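Local structure of protein YiiM (Escherichia coli, 1O65) at residues L46-L51 and G63-A68; E75-W80 and F91-F96; L147-G152 and I189-P194. The protein is of unknown function but carries a MOSC domain and may therefore bind molybdenum and act as an oxidoreductase on nitrogenous compounds. One frame throughout, in Å; residues are numbered along the deposited sequence.

Following the chain from the N terminus, the three contacts come in series, and none encloses or crosses another. Interaction 1 closes a loop of 11 residues, three of them not modelled and the rest without helix or strand, setting a β-hairpin tip against the segment that leads into strand 69-73. Interaction 2 opens just after that strand and folds the loop before strand 100-102 back over helix 75-83. Interaction 3 spans a longer excursion, which includes strands 156-160, 164-167 and 172-176, and joins the end of helix 144-151 to helix 183-191 of the three-helix domain. Interactions 2 and 3 touch, with Phe-96 CE1 3.3 Å from Met-148 SD; interaction 1 stands apart from both.

Interaction 1 of 3, residues L46-L51 and G63-A68; sequences LTELGL and GGPDRA
Ala-68 fills the tight part of this contact, its methyl group pushed under the turn that links the two strands of segment 46-51. Ala-68 CB comes within 3.3 Å of the carbonyl oxygen Glu-48 O, and beside it the CA-H of Ala-68 points at the next carbonyl, with CA 3.5 Å from Leu-49 O. The approach is returned one residue further on, where Ala-68 O lies 3.3 Å from Gly-50 CA. Backbone thus packs on backbone here, with no CB at Gly-50 to crowd Ala-68 O or, at this residue's positive phi, the carbonyl before it. At this end a water accepts from Leu-51 N and donates to Ala-68 O. The turn is of type I and runs from Thr-47 to Gly-50. Glu-48 and Leu-49 form the two-residue loop of a tight β-hairpin, closed by reciprocal hydrogen bonds between Thr-47 and Gly-50, and through this hairpin strands 43-47 and 50-51 join strand 164-167 in a small antiparallel sheet of the MOSC domain. Strand 156-160 also meets the buried side, with Val-160 touching both Leu-46 and Ala-68. Packing is looser on the outer side. Leu-49, its CG anti to the carbonyl carbon, starts out away from segment 63-68, but its CD2 branch reaches back to the proline ring, 4.0 Å from Pro-65 CD. Glu-48 has an extended chain that runs alongside Pro-65, pointing the same way, and meets it only through methylene groups. Here a water bridges the backbones, donating to both Glu-48 O and Pro-65 O, at 2.5 and 2.6 Å.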
ATOM      1  N   LEU A  46      -0.575  17.264  -5.383  1.00 33.58           N
ATOM      2  CA  LEU A  46      -0.441  16.217  -4.362  1.00 33.57           C
ATOM      3  C   LEU A  46       0.101  16.906  -3.101  1.00 34.78           C
ATOM      4  O   LEU A  46       1.220  17.440  -3.133  1.00 34.16           O
ATOM      5  CB  LEU A  46       0.454  15.070  -4.803  1.00 27.33           C
ATOM      6  CG  LEU A  46       0.963  14.123  -3.717  1.00 30.27           C
ATOM      7  CD1 LEU A  46      -0.156  13.514  -2.876  1.00 22.11           C
ATOM      8  CD2 LEU A  46       1.821  13.005  -4.299  1.00 28.89           C
ATOM      9  N   THR A  47      -0.716  16.956  -2.057  1.00 35.25           N
ATOM     10  CA  THR A  47      -0.289  17.611  -0.814  1.00 36.71           C
ATOM     11  C   THR A  47       0.176  16.591   0.205  1.00 35.13           C
ATOM     12  O   THR A  47       0.021  15.388   0.002  1.00 36.38           O
ATOM     13  CB  THR A  47      -1.404  18.493  -0.214  1.00 39.95           C
ATOM     14  OG1 THR A  47      -0.819  19.278   0.857  1.00 47.65           O
ATOM     15  CG2 THR A  47      -2.539  17.703   0.378  1.00 38.91           C
ATOM     16  N   GLU A  48       0.666  17.016   1.351  1.00 35.13           N
ATOM     17  CA  GLU A  48       1.124  16.143   2.414  1.00 35.11           C
ATOM     18  C   GLU A  48       0.163  15.000   2.726  1.00 34.02           C
ATOM     19  O   GLU A  48       0.558  13.868   2.930  1.00 33.73           O
ATOM     20  CB  GLU A  48       1.265  16.961   3.718  1.00 39.38           C
ATOM     21  CG  GLU A  48       1.582  16.087   4.930  1.00 44.63           C
ATOM     22  CD  GLU A  48       1.866  16.885   6.183  1.00 48.05           C
ATOM     23  OE1 GLU A  48       0.909  17.428   6.777  1.00 51.06           O
ATOM     24  OE2 GLU A  48       3.036  16.969   6.609  1.00 49.67           O
ATOM     25  N   LEU A  49      -1.115  15.335   2.860  1.00 32.23           N
ATOM     26  CA  LEU A  49      -2.156  14.419   3.237  1.00 30.18           C
ATOM     27  C   LEU A  49      -2.787  13.634   2.108  1.00 27.77           C
ATOM     28  O   LEU A  49      -3.575  12.734   2.361  1.00 24.81           O
ATOM     29  CB  LEU A  49      -3.244  15.240   3.979  1.00 28.86           C
ATOM     30  CG  LEU A  49      -2.784  15.846   5.314  1.00 30.91           C
ATOM     31  CD1 LEU A  49      -3.961  16.565   5.979  1.00 30.40           C
ATOM     32  CD2 LEU A  49      -2.226  14.762   6.224  1.00 28.93           C
ATOM     33  N   GLY A  50      -2.524  13.975   0.847  1.00 26.97           N
ATOM     34  CA  GLY A  50      -3.164  13.201  -0.215  1.00 27.28           C
ATOM     35  C   GLY A  50      -3.444  14.069  -1.421  1.00 28.38           C
ATOM     36  O   GLY A  50      -2.998  15.222  -1.466  1.00 29.20           O
ATOM     37  N   LEU A  51      -4.086  13.490  -2.407  1.00 29.36           N
ATOM     38  CA  LEU A  51      -4.425  14.167  -3.650  1.00 32.65           C
ATOM     39  C   LEU A  51      -5.600  15.121  -3.509  1.00 34.00           C
ATOM     40  O   LEU A  51      -6.659  14.758  -2.976  1.00 34.88           O
ATOM     41  CB  LEU A  51      -4.730  13.132  -4.752  1.00 28.47           C
ATOM     42  CG  LEU A  51      -3.462  12.517  -5.391  1.00 29.95           C
ATOM     43  CD1 LEU A  51      -3.784  11.227  -6.119  1.00 26.38           C
ATOM     44  CD2 LEU A  51      -2.821  13.499  -6.358  1.00 26.91           C
ATOM     45  N   GLY A  63      -1.546   9.676  12.004  1.00 47.23           N
ATOM     46  CA  GLY A  63      -0.700   8.966  11.043  1.00 43.06           C
ATOM     47  C   GLY A  63      -1.108   9.242   9.599  1.00 40.31           C
ATOM     48  O   GLY A  63      -0.587   8.633   8.673  1.00 38.95           O
ATOM     49  N   GLY A  64      -1.906  10.274   9.383  1.00 37.54           N
ATOM     50  CA  GLY A  64      -2.403  10.717   8.114  1.00 35.80           C
ATOM     51  C   GLY A  64      -1.356  10.926   7.032  1.00 32.93           C
ATOM     52  O   GLY A  64      -1.496  10.525   5.881  1.00 29.05           O
ATOM     53  N   PRO A  65      -0.276  11.611   7.378  1.00 32.45           N
ATOM     54  CA  PRO A  65       0.819  11.825   6.443  1.00 32.95           C
ATOM     55  C   PRO A  65       1.361  10.501   5.924  1.00 32.00           C
ATOM     56  O   PRO A  65       1.662  10.389   4.730  1.00 31.91           O
ATOM     57  CB  PRO A  65       1.837  12.623   7.240  1.00 33.88           C
ATOM     58  CG  PRO A  65       1.041  13.291   8.322  1.00 33.60           C
ATOM     59  CD  PRO A  65      -0.074  12.343   8.647  1.00 32.58           C
ATOM     60  N   ASP A  66       1.416   9.446   6.727  1.00 30.50           N
ATOM     61  CA  ASP A  66       1.870   8.130   6.301  1.00 29.82           C
ATOM     62  C   ASP A  66       0.902   7.383   5.400  1.00 28.98           C
ATOM     63  O   ASP A  66       1.232   6.273   4.992  1.00 26.73           O
ATOM     64  CB  ASP A  66       2.124   7.226   7.533  1.00 25.04           C
ATOM     65  CG  ASP A  66       3.332   7.697   8.314  1.00 23.92           C
ATOM     66  OD1 ASP A  66       4.269   8.252   7.714  1.00 22.29           O
ATOM     67  OD2 ASP A  66       3.340   7.515   9.550  1.00 26.95           O
ATOM     68  N   ARG A  67      -0.302   7.887   5.149  1.00 29.35           N
ATOM     69  CA  ARG A  67      -1.234   7.146   4.292  1.00 30.71           C
ATOM     70  C   ARG A  67      -1.899   8.083   3.297  1.00 29.32           C
ATOM     71  O   ARG A  67      -3.071   7.978   2.978  1.00 28.51           O
ATOM     72  CB  ARG A  67      -2.251   6.368   5.114  1.00 35.10           C
ATOM     73  CG  ARG A  67      -2.918   7.114   6.243  1.00 43.17           C
ATOM     74  CD  ARG A  67      -3.709   6.156   7.162  1.00 47.84           C
ATOM     75  NE  ARG A  67      -3.900   6.806   8.481  1.00 50.46           N
ATOM     76  CZ  ARG A  67      -4.740   7.816   8.656  1.00 53.46           C
ATOM     77  NH1 ARG A  67      -5.464   8.289   7.646  1.00 55.33           N
ATOM     78  NH2 ARG A  67      -4.857   8.387   9.843  1.00 54.92           N
ATOM     79  N   ALA A  68      -1.099   9.007   2.782  1.00 29.27           N
ATOM     80  CA  ALA A  68      -1.550   9.992   1.815  1.00 27.88           C
ATOM     81  C   ALA A  68      -1.999   9.350   0.507  1.00 28.53           C
ATOM     82  O   ALA A  68      -2.935   9.871  -0.114  1.00 28.78           O
ATOM     83  CB  ALA A  68      -0.410  10.983   1.580  1.00 26.44           C
TER
HETATM   84  O   HOH W   1       2.608  12.541   3.574  1.00 19.03           O
HETATM   85  O   HOH W   2      -4.949  10.565  -1.969  1.00 21.39           O

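Interaction 2 of 3, residues E75-W80 and F91-F96; sequences EHYLYW and FVAPAF
The Phe-91 ring has the CB of Trp-80 over one face and CD1 of Tyr-77 at its edge, whereas the Tyr-77 ring carries the backbone carbon Val-92 C over a face, offset toward the rim. Tyr-77, Trp-80, Phe-91 and Phe-96 form an aromatic cluster between helix 75-83 and the loop that precedes strand 100-102 of the MOSC domain. Trp-80 CB makes a CH-pi contact with Phe-91, 3.7 Å from the ring centroid, while the indole itself is slid so far along that the two ring systems barely overlap. Tyr-77 and Phe-96 run past each other in opposite directions and meet rim to rim: Tyr-77 CE1 sits in the plane of the Phe-96 ring at its edge, 3.4 Å from Phe-96 CD2. The side chains of Trp-80 and Phe-96 cross at about a right angle, but their ring planes are only 36° apart; Trp-80 NE1 is hydrogen-bonded to Tyr-72, whose ring stacks on Phe-96. Segment 91-96 bends round the phenol of Tyr-77, so that Ala-93 N is 3.3 Å from Tyr-77 CE2 and Ala-93 CB 3.9 Å from the same atom. The hydroxyl of Tyr-77 passes beyond the cluster to a hydrogen bond with Glu-98. The bend around it contains a cis peptide between Ala-93 and Pro-94 and is closed by a 2.8 Å backbone hydrogen bond from Ala-95 N to Val-92 O.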
ATOM      1  N   GLU A  75      -2.174  -6.393 -11.398  1.00 24.05           N
ATOM      2  CA  GLU A  75      -1.960  -7.845 -11.454  1.00 25.66           C
ATOM      3  C   GLU A  75      -2.917  -8.602 -10.524  1.00 26.28           C
ATOM      4  O   GLU A  75      -3.450  -9.648 -10.915  1.00 25.49           O
ATOM      5  CB  GLU A  75      -0.523  -8.191 -11.075  1.00 24.21           C
ATOM      6  CG  GLU A  75       0.575  -7.772 -12.016  1.00 24.89           C
ATOM      7  CD  GLU A  75       1.060  -6.347 -11.986  1.00 27.08           C
ATOM      8  OE1 GLU A  75       0.408  -5.436 -11.421  1.00 21.36           O
ATOM      9  OE2 GLU A  75       2.153  -6.081 -12.588  1.00 26.35           O
ATOM     10  N   HIS A  76      -3.264  -8.087  -9.334  1.00 25.91           N
ATOM     11  CA  HIS A  76      -4.109  -8.816  -8.412  1.00 25.81           C
ATOM     12  C   HIS A  76      -5.543  -8.987  -8.854  1.00 25.78           C
ATOM     13  O   HIS A  76      -6.226  -9.863  -8.309  1.00 24.70           O
ATOM     14  CB  HIS A  76      -4.090  -8.228  -6.995  1.00 27.52           C
ATOM     15  CG  HIS A  76      -2.734  -8.095  -6.389  1.00 26.14           C
ATOM     16  ND1 HIS A  76      -1.704  -8.961  -6.676  1.00 28.58           N
ATOM     17  CD2 HIS A  76      -2.243  -7.190  -5.513  1.00 25.81           C
ATOM     18  CE1 HIS A  76      -0.617  -8.573  -6.036  1.00 29.77           C
ATOM     19  NE2 HIS A  76      -0.935  -7.506  -5.301  1.00 29.12           N
ATOM     20  N   TYR A  77      -6.071  -8.155  -9.734  1.00 27.38           N
ATOM     21  CA  TYR A  77      -7.442  -8.316 -10.219  1.00 28.98           C
ATOM     22  C   TYR A  77      -7.560  -9.608 -11.021  1.00 30.16           C
ATOM     23  O   TYR A  77      -8.591 -10.299 -10.955  1.00 30.07           O
ATOM     24  CB  TYR A  77      -7.901  -7.099 -11.042  1.00 28.53           C
ATOM     25  CG  TYR A  77      -8.101  -5.869 -10.169  1.00 28.93           C
ATOM     26  CD1 TYR A  77      -8.905  -5.937  -9.044  1.00 27.93           C
ATOM     27  CD2 TYR A  77      -7.427  -4.672 -10.431  1.00 27.76           C
ATOM     28  CE1 TYR A  77      -9.099  -4.830  -8.242  1.00 27.93           C
ATOM     29  CE2 TYR A  77      -7.597  -3.567  -9.619  1.00 25.54           C
ATOM     30  CZ  TYR A  77      -8.439  -3.651  -8.527  1.00 26.00           C
ATOM     31  OH  TYR A  77      -8.630  -2.575  -7.708  1.00 24.59           O
ATOM     32  N   LEU A  78      -6.531  -9.935 -11.808  1.00 29.73           N
ATOM     33  CA  LEU A  78      -6.537 -11.216 -12.525  1.00 31.88           C
ATOM     34  C   LEU A  78      -6.759 -12.342 -11.506  1.00 33.13           C
ATOM     35  O   LEU A  78      -7.659 -13.174 -11.644  1.00 34.73           O
ATOM     36  CB  LEU A  78      -5.201 -11.454 -13.229  1.00 30.39           C
ATOM     37  CG  LEU A  78      -4.846 -10.445 -14.334  1.00 34.84           C
ATOM     38  CD1 LEU A  78      -3.404 -10.666 -14.797  1.00 33.33           C
ATOM     39  CD2 LEU A  78      -5.822 -10.581 -15.503  1.00 28.35           C
ATOM     40  N   TYR A  79      -5.934 -12.373 -10.456  1.00 32.09           N
ATOM     41  CA  TYR A  79      -6.102 -13.381  -9.425  1.00 32.70           C
ATOM     42  C   TYR A  79      -7.501 -13.359  -8.815  1.00 32.74           C
ATOM     43  O   TYR A  79      -8.132 -14.411  -8.649  1.00 32.98           O
ATOM     44  CB  TYR A  79      -5.038 -13.223  -8.336  1.00 32.51           C
ATOM     45  CG  TYR A  79      -5.257 -14.177  -7.168  1.00 32.45           C
ATOM     46  CD1 TYR A  79      -4.750 -15.459  -7.175  1.00 32.34           C
ATOM     47  CD2 TYR A  79      -5.986 -13.771  -6.065  1.00 32.81           C
ATOM     48  CE1 TYR A  79      -4.971 -16.314  -6.108  1.00 34.17           C
ATOM     49  CE2 TYR A  79      -6.191 -14.608  -4.993  1.00 33.19           C
ATOM     50  CZ  TYR A  79      -5.696 -15.881  -5.018  1.00 34.78           C
ATOM     51  OH  TYR A  79      -5.925 -16.716  -3.943  1.00 35.67           O
ATOM     52  N   TRP A  80      -8.037 -12.198  -8.441  1.00 32.45           N
ATOM     53  CA  TRP A  80      -9.362 -12.187  -7.818  1.00 33.03           C
ATOM     54  C   TRP A  80     -10.457 -12.611  -8.772  1.00 34.90           C
ATOM     55  O   TRP A  80     -11.316 -13.417  -8.378  1.00 35.95           O
ATOM     56  CB  TRP A  80      -9.679 -10.856  -7.152  1.00 30.28           C
ATOM     57  CG  TRP A  80      -8.727 -10.504  -6.045  1.00 29.90           C
ATOM     58  CD1 TRP A  80      -7.957  -9.392  -5.968  1.00 28.93           C
ATOM     59  CD2 TRP A  80      -8.435 -11.288  -4.872  1.00 29.53           C
ATOM     60  NE1 TRP A  80      -7.191  -9.435  -4.828  1.00 30.85           N
ATOM     61  CE2 TRP A  80      -7.473 -10.579  -4.131  1.00 29.55           C
ATOM     62  CE3 TRP A  80      -8.896 -12.504  -4.370  1.00 27.12           C
ATOM     63  CZ2 TRP A  80      -6.964 -11.045  -2.909  1.00 28.52           C
ATOM     64  CZ3 TRP A  80      -8.412 -12.961  -3.153  1.00 27.46           C
ATOM     65  CH2 TRP A  80      -7.439 -12.240  -2.429  1.00 25.57           C
ATOM     66  N   PHE A  91     -13.957  -6.802  -9.872  1.00 34.89           N
ATOM     67  CA  PHE A  91     -12.513  -6.732  -9.716  1.00 35.20           C
ATOM     68  C   PHE A  91     -11.841  -5.904 -10.778  1.00 35.87           C
ATOM     69  O   PHE A  91     -11.109  -6.415 -11.634  1.00 36.15           O
ATOM     70  CB  PHE A  91     -11.939  -8.151  -9.554  1.00 36.06           C
ATOM     71  CG  PHE A  91     -12.492  -8.805  -8.301  1.00 37.14           C
ATOM     72  CD1 PHE A  91     -11.943  -8.553  -7.060  1.00 36.23           C
ATOM     73  CD2 PHE A  91     -13.610  -9.632  -8.379  1.00 37.21           C
ATOM     74  CE1 PHE A  91     -12.461  -9.136  -5.913  1.00 34.82           C
ATOM     75  CE2 PHE A  91     -14.123 -10.220  -7.233  1.00 38.73           C
ATOM     76  CZ  PHE A  91     -13.560  -9.971  -5.995  1.00 32.97           C
ATOM     77  N   VAL A  92     -12.059  -4.584 -10.725  1.00 34.76           N
ATOM     78  CA  VAL A  92     -11.469  -3.617 -11.622  1.00 34.51           C
ATOM     79  C   VAL A  92     -11.070  -2.379 -10.802  1.00 35.32           C
ATOM     80  O   VAL A  92     -11.715  -2.099  -9.786  1.00 35.72           O
ATOM     81  CB  VAL A  92     -12.373  -3.183 -12.778  1.00 34.31           C
ATOM     82  CG1 VAL A  92     -12.727  -4.327 -13.714  1.00 35.29           C
ATOM     83  CG2 VAL A  92     -13.689  -2.579 -12.293  1.00 34.18           C
ATOM     84  N   ALA A  93      -9.957  -1.749 -11.131  1.00 34.71           N
ATOM     85  CA  ALA A  93      -9.533  -0.548 -10.403  1.00 35.77           C
ATOM     86  C   ALA A  93     -10.664   0.475 -10.462  1.00 35.17           C
ATOM     87  O   ALA A  93     -11.350   0.554 -11.483  1.00 36.20           O
ATOM     88  CB  ALA A  93      -8.265  -0.032 -11.080  1.00 34.78           C
ATOM     89  N   PRO A  94     -10.935   1.218  -9.402  1.00 34.59           N
ATOM     90  CA  PRO A  94     -10.198   1.110  -8.155  1.00 34.13           C
ATOM     91  C   PRO A  94     -11.018   0.471  -7.052  1.00 34.38           C
ATOM     92  O   PRO A  94     -11.117   0.995  -5.927  1.00 34.17           O
ATOM     93  CB  PRO A  94      -9.935   2.586  -7.839  1.00 34.45           C
ATOM     94  CG  PRO A  94     -11.242   3.229  -8.233  1.00 34.04           C
ATOM     95  CD  PRO A  94     -11.691   2.499  -9.460  1.00 33.75           C
ATOM     96  N   ALA A  95     -11.497  -0.752  -7.290  1.00 32.54           N
ATOM     97  CA  ALA A  95     -12.337  -1.445  -6.331  1.00 32.14           C
ATOM     98  C   ALA A  95     -11.724  -1.533  -4.943  1.00 32.66           C
ATOM     99  O   ALA A  95     -12.441  -1.542  -3.944  1.00 31.15           O
ATOM    100  CB  ALA A  95     -12.692  -2.843  -6.811  1.00 29.29           C
ATOM    101  N   PHE A  96     -10.401  -1.615  -4.833  1.00 33.26           N
ATOM    102  CA  PHE A  96      -9.782  -1.716  -3.509  1.00 33.19           C
ATOM    103  C   PHE A  96      -9.531  -0.372  -2.864  1.00 31.17           C
ATOM    104  O   PHE A  96      -8.875  -0.343  -1.815  1.00 31.78           O
ATOM    105  CB  PHE A  96      -8.488  -2.553  -3.593  1.00 36.22           C
ATOM    106  CG  PHE A  96      -8.779  -4.036  -3.626  1.00 37.67           C
ATOM    107  CD1 PHE A  96      -8.952  -4.752  -2.456  1.00 37.23           C
ATOM    108  CD2 PHE A  96      -8.926  -4.700  -4.831  1.00 38.61           C
ATOM    109  CE1 PHE A  96      -9.243  -6.103  -2.488  1.00 37.58           C
ATOM    110  CE2 PHE A  96      -9.218  -6.054  -4.876  1.00 37.46           C
ATOM    111  CZ  PHE A  96      -9.375  -6.758  -3.706  1.00 36.53           C
TER

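Interaction 3 of 3, residues L147-G152 and I189-P194; sequences LMQNTG and IAWHMP
With CG anti to the backbone N (chi1 -170°) and an extended chain beyond it, Gln-149 reaches across to Trp-191, whose own CG lies anti to its carbonyl carbon and presents the indole to the helix end. The two cross obliquely, yet the amide lies almost flat over the ring, the planes only 10° apart. Gln-149 CG is 3.5 Å from Trp-191 CD2 and CD is 3.5 Å from Trp-191 CG, while the opposite face of the indole is covered by Ala-190 CB. His-192, next in sequence, turns its imidazole edge-on to the same helix end: NE2 donates to Gln-149 O over 2.7 Å, nearly straight at 166° and in the plane of both the carbonyl and the ring. An acceptor among the last carbonyls of a helix would tend to favour a protonated imidazole. Gly-152, with positive phi, is the first residue to leave the helix. A water accepts from Gln-149 NE2, donates to Asn-150 OD1 at 2.8 Å and makes a weak bond to Trp-191 O, while Gln-149 OE1 is bonded to Arg-232 and Asn-150 OD1 also to Gln-146. The contact thus joins helix 144-151 of the MOSC domain to helix 183-191 of the three-helix domain; Trp-213, and Phe-229 just before helix 230-234, meet Trp-191 edge-to-face, and helix 230-234 packs against both Gln-149 and Trp-191.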
ATOM      1  N   LEU A 147      -8.608 -13.120   3.053  1.00 27.87           N
ATOM      2  CA  LEU A 147      -7.980 -13.557   1.811  1.00 27.19           C
ATOM      3  C   LEU A 147      -6.853 -12.612   1.423  1.00 25.23           C
ATOM      4  O   LEU A 147      -5.733 -13.080   1.228  1.00 23.84           O
ATOM      5  CB  LEU A 147      -9.047 -13.705   0.734  1.00 26.65           C
ATOM      6  CG  LEU A 147      -9.535 -15.070   0.296  1.00 30.20           C
ATOM      7  CD1 LEU A 147      -9.338 -16.204   1.297  1.00 27.43           C
ATOM      8  CD2 LEU A 147     -11.041 -14.977  -0.037  1.00 29.53           C
ATOM      9  N   MET A 148      -7.079 -11.296   1.328  1.00 25.97           N
ATOM     10  CA  MET A 148      -5.984 -10.388   0.982  1.00 26.91           C
ATOM     11  C   MET A 148      -4.788 -10.568   1.913  1.00 26.05           C
ATOM     12  O   MET A 148      -3.651 -10.727   1.456  1.00 26.59           O
ATOM     13  CB  MET A 148      -6.346  -8.913   1.022  1.00 29.99           C
ATOM     14  CG  MET A 148      -7.555  -8.468   0.256  1.00 33.19           C
ATOM     15  SD  MET A 148      -7.915  -6.733   0.506  1.00 40.75           S
ATOM     16  CE  MET A 148      -6.391  -5.956  -0.030  1.00 37.49           C
ATOM     17  N   GLN A 149      -5.044 -10.535   3.226  1.00 26.60           N
ATOM     18  CA  GLN A 149      -3.945 -10.690   4.189  1.00 26.22           C
ATOM     19  C   GLN A 149      -3.208 -12.019   4.037  1.00 25.01           C
ATOM     20  O   GLN A 149      -1.954 -12.040   4.062  1.00 24.93           O
ATOM     21  CB  GLN A 149      -4.435 -10.482   5.613  1.00 24.98           C
ATOM     22  CG  GLN A 149      -3.289 -10.391   6.632  1.00 25.90           C
ATOM     23  CD  GLN A 149      -3.864 -10.404   8.038  1.00 28.44           C
ATOM     24  OE1 GLN A 149      -4.361  -9.395   8.529  1.00 28.90           O
ATOM     25  NE2 GLN A 149      -3.827 -11.574   8.660  1.00 29.96           N
ATOM     26  N   ASN A 150      -3.929 -13.107   3.857  1.00 23.14           N
ATOM     27  CA  ASN A 150      -3.322 -14.418   3.682  1.00 26.31           C
ATOM     28  C   ASN A 150      -2.465 -14.546   2.423  1.00 25.23           C
ATOM     29  O   ASN A 150      -1.389 -15.117   2.438  1.00 24.47           O
ATOM     30  CB  ASN A 150      -4.398 -15.512   3.649  1.00 29.87           C
ATOM     31  CG  ASN A 150      -5.046 -15.833   4.970  1.00 32.51           C
ATOM     32  OD1 ASN A 150      -4.679 -15.334   6.033  1.00 32.55           O
ATOM     33  ND2 ASN A 150      -6.074 -16.693   4.937  1.00 32.10           N
ATOM     34  N   THR A 151      -2.877 -13.955   1.303  1.00 26.42           N
ATOM     35  CA  THR A 151      -2.109 -14.098   0.061  1.00 26.12           C
ATOM     36  C   THR A 151      -1.010 -13.057  -0.039  1.00 26.80           C
ATOM     37  O   THR A 151      -0.080 -13.128  -0.827  1.00 25.05           O
ATOM     38  CB  THR A 151      -3.059 -13.943  -1.140  1.00 27.39           C
ATOM     39  OG1 THR A 151      -3.684 -12.633  -1.065  1.00 24.15           O
ATOM     40  CG2 THR A 151      -4.087 -15.058  -1.130  1.00 19.82           C
ATOM     41  N   GLY A 152      -1.169 -12.002   0.775  1.00 27.72           N
ATOM     42  CA  GLY A 152      -0.174 -10.916   0.748  1.00 27.21           C
ATOM     43  C   GLY A 152      -0.508  -9.935  -0.360  1.00 26.96           C
ATOM     44  O   GLY A 152       0.239  -8.974  -0.566  1.00 28.16           O
ATOM     45  N   ILE A 189       6.084 -10.577   7.771  1.00 21.75           N
ATOM     46  CA  ILE A 189       6.551 -10.352   9.125  1.00 22.47           C
ATOM     47  C   ILE A 189       5.375  -9.914  10.005  1.00 22.14           C
ATOM     48  O   ILE A 189       5.307 -10.240  11.192  1.00 23.41           O
ATOM     49  CB  ILE A 189       7.632  -9.238   9.171  1.00 19.73           C
ATOM     50  CG1 ILE A 189       8.904  -9.708   8.465  1.00 21.71           C
ATOM     51  CG2 ILE A 189       7.876  -8.844  10.617  1.00 12.29           C
ATOM     52  CD1 ILE A 189       9.996  -8.678   8.280  1.00 18.14           C
ATOM     53  N   ALA A 190       4.479  -9.099   9.486  1.00 21.24           N
ATOM     54  CA  ALA A 190       3.357  -8.643  10.289  1.00 21.60           C
ATOM     55  C   ALA A 190       2.294  -9.718  10.479  1.00 20.24           C
ATOM     56  O   ALA A 190       1.782  -9.801  11.583  1.00 18.54           O
ATOM     57  CB  ALA A 190       2.635  -7.446   9.654  1.00 19.85           C
ATOM     58  N   TRP A 191       1.983 -10.473   9.412  1.00 19.66           N
ATOM     59  CA  TRP A 191       0.828 -11.354   9.506  1.00 21.60           C
ATOM     60  C   TRP A 191       1.019 -12.826   9.231  1.00 24.53           C
ATOM     61  O   TRP A 191       0.060 -13.589   9.405  1.00 22.72           O
ATOM     62  CB  TRP A 191      -0.222 -10.827   8.493  1.00 19.00           C
ATOM     63  CG  TRP A 191      -0.592  -9.394   8.577  1.00 20.31           C
ATOM     64  CD1 TRP A 191      -1.017  -8.729   9.698  1.00 19.06           C
ATOM     65  CD2 TRP A 191      -0.586  -8.419   7.527  1.00 20.74           C
ATOM     66  NE1 TRP A 191      -1.284  -7.430   9.387  1.00 20.46           N
ATOM     67  CE2 TRP A 191      -1.037  -7.205   8.070  1.00 21.02           C
ATOM     68  CE3 TRP A 191      -0.283  -8.470   6.160  1.00 20.51           C
ATOM     69  CZ2 TRP A 191      -1.162  -6.018   7.323  1.00 19.92           C
ATOM     70  CZ3 TRP A 191      -0.412  -7.299   5.430  1.00 23.85           C
ATOM     71  CH2 TRP A 191      -0.827  -6.087   6.000  1.00 19.11           C
ATOM     72  N   HIS A 192       2.158 -13.293   8.718  1.00 26.47           N
ATOM     73  CA  HIS A 192       2.284 -14.711   8.413  1.00 28.71           C
ATOM     74  C   HIS A 192       3.205 -15.472   9.342  1.00 30.50           C
ATOM     75  O   HIS A 192       2.961 -16.648   9.619  1.00 32.20           O
ATOM     76  CB  HIS A 192       2.800 -14.903   6.961  1.00 29.15           C
ATOM     77  CG  HIS A 192       1.929 -14.316   5.897  1.00 27.55           C
ATOM     78  ND1 HIS A 192       2.382 -14.070   4.630  1.00 27.17           N
ATOM     79  CD2 HIS A 192       0.650 -13.879   5.901  1.00 27.35           C
ATOM     80  CE1 HIS A 192       1.429 -13.546   3.884  1.00 28.03           C
ATOM     81  NE2 HIS A 192       0.344 -13.413   4.648  1.00 28.35           N
ATOM     82  N   MET A 193       4.311 -14.881   9.792  1.00 31.49           N
ATOM     83  CA  MET A 193       5.225 -15.622  10.639  1.00 31.28           C
ATOM     84  C   MET A 193       4.922 -15.538  12.120  1.00 30.74           C
ATOM     85  O   MET A 193       4.233 -14.641  12.613  1.00 30.44           O
ATOM     86  CB  MET A 193       6.673 -15.245  10.398  1.00 35.92           C
ATOM     87  CG  MET A 193       7.014 -13.834  10.031  1.00 41.45           C
ATOM     88  SD  MET A 193       8.667 -13.347  10.619  1.00 40.73           S
ATOM     89  CE  MET A 193       8.271 -12.816  12.273  1.00 42.87           C
ATOM     90  N   PRO A 194       5.419 -16.553  12.836  1.00 29.38           N
ATOM     91  CA  PRO A 194       5.260 -16.565  14.283  1.00 29.25           C
ATOM     92  C   PRO A 194       6.191 -15.524  14.901  1.00 27.73           C
ATOM     93  O   PRO A 194       7.120 -15.054  14.257  1.00 25.40           O
ATOM     94  CB  PRO A 194       5.628 -17.971  14.722  1.00 29.82           C
ATOM     95  CG  PRO A 194       6.136 -18.667  13.520  1.00 30.80           C
ATOM     96  CD  PRO A 194       5.641 -17.921  12.303  1.00 29.35           C
TER
HETATM   97  O   HOH W   3      -2.427 -14.169   7.254  1.00 31.93           O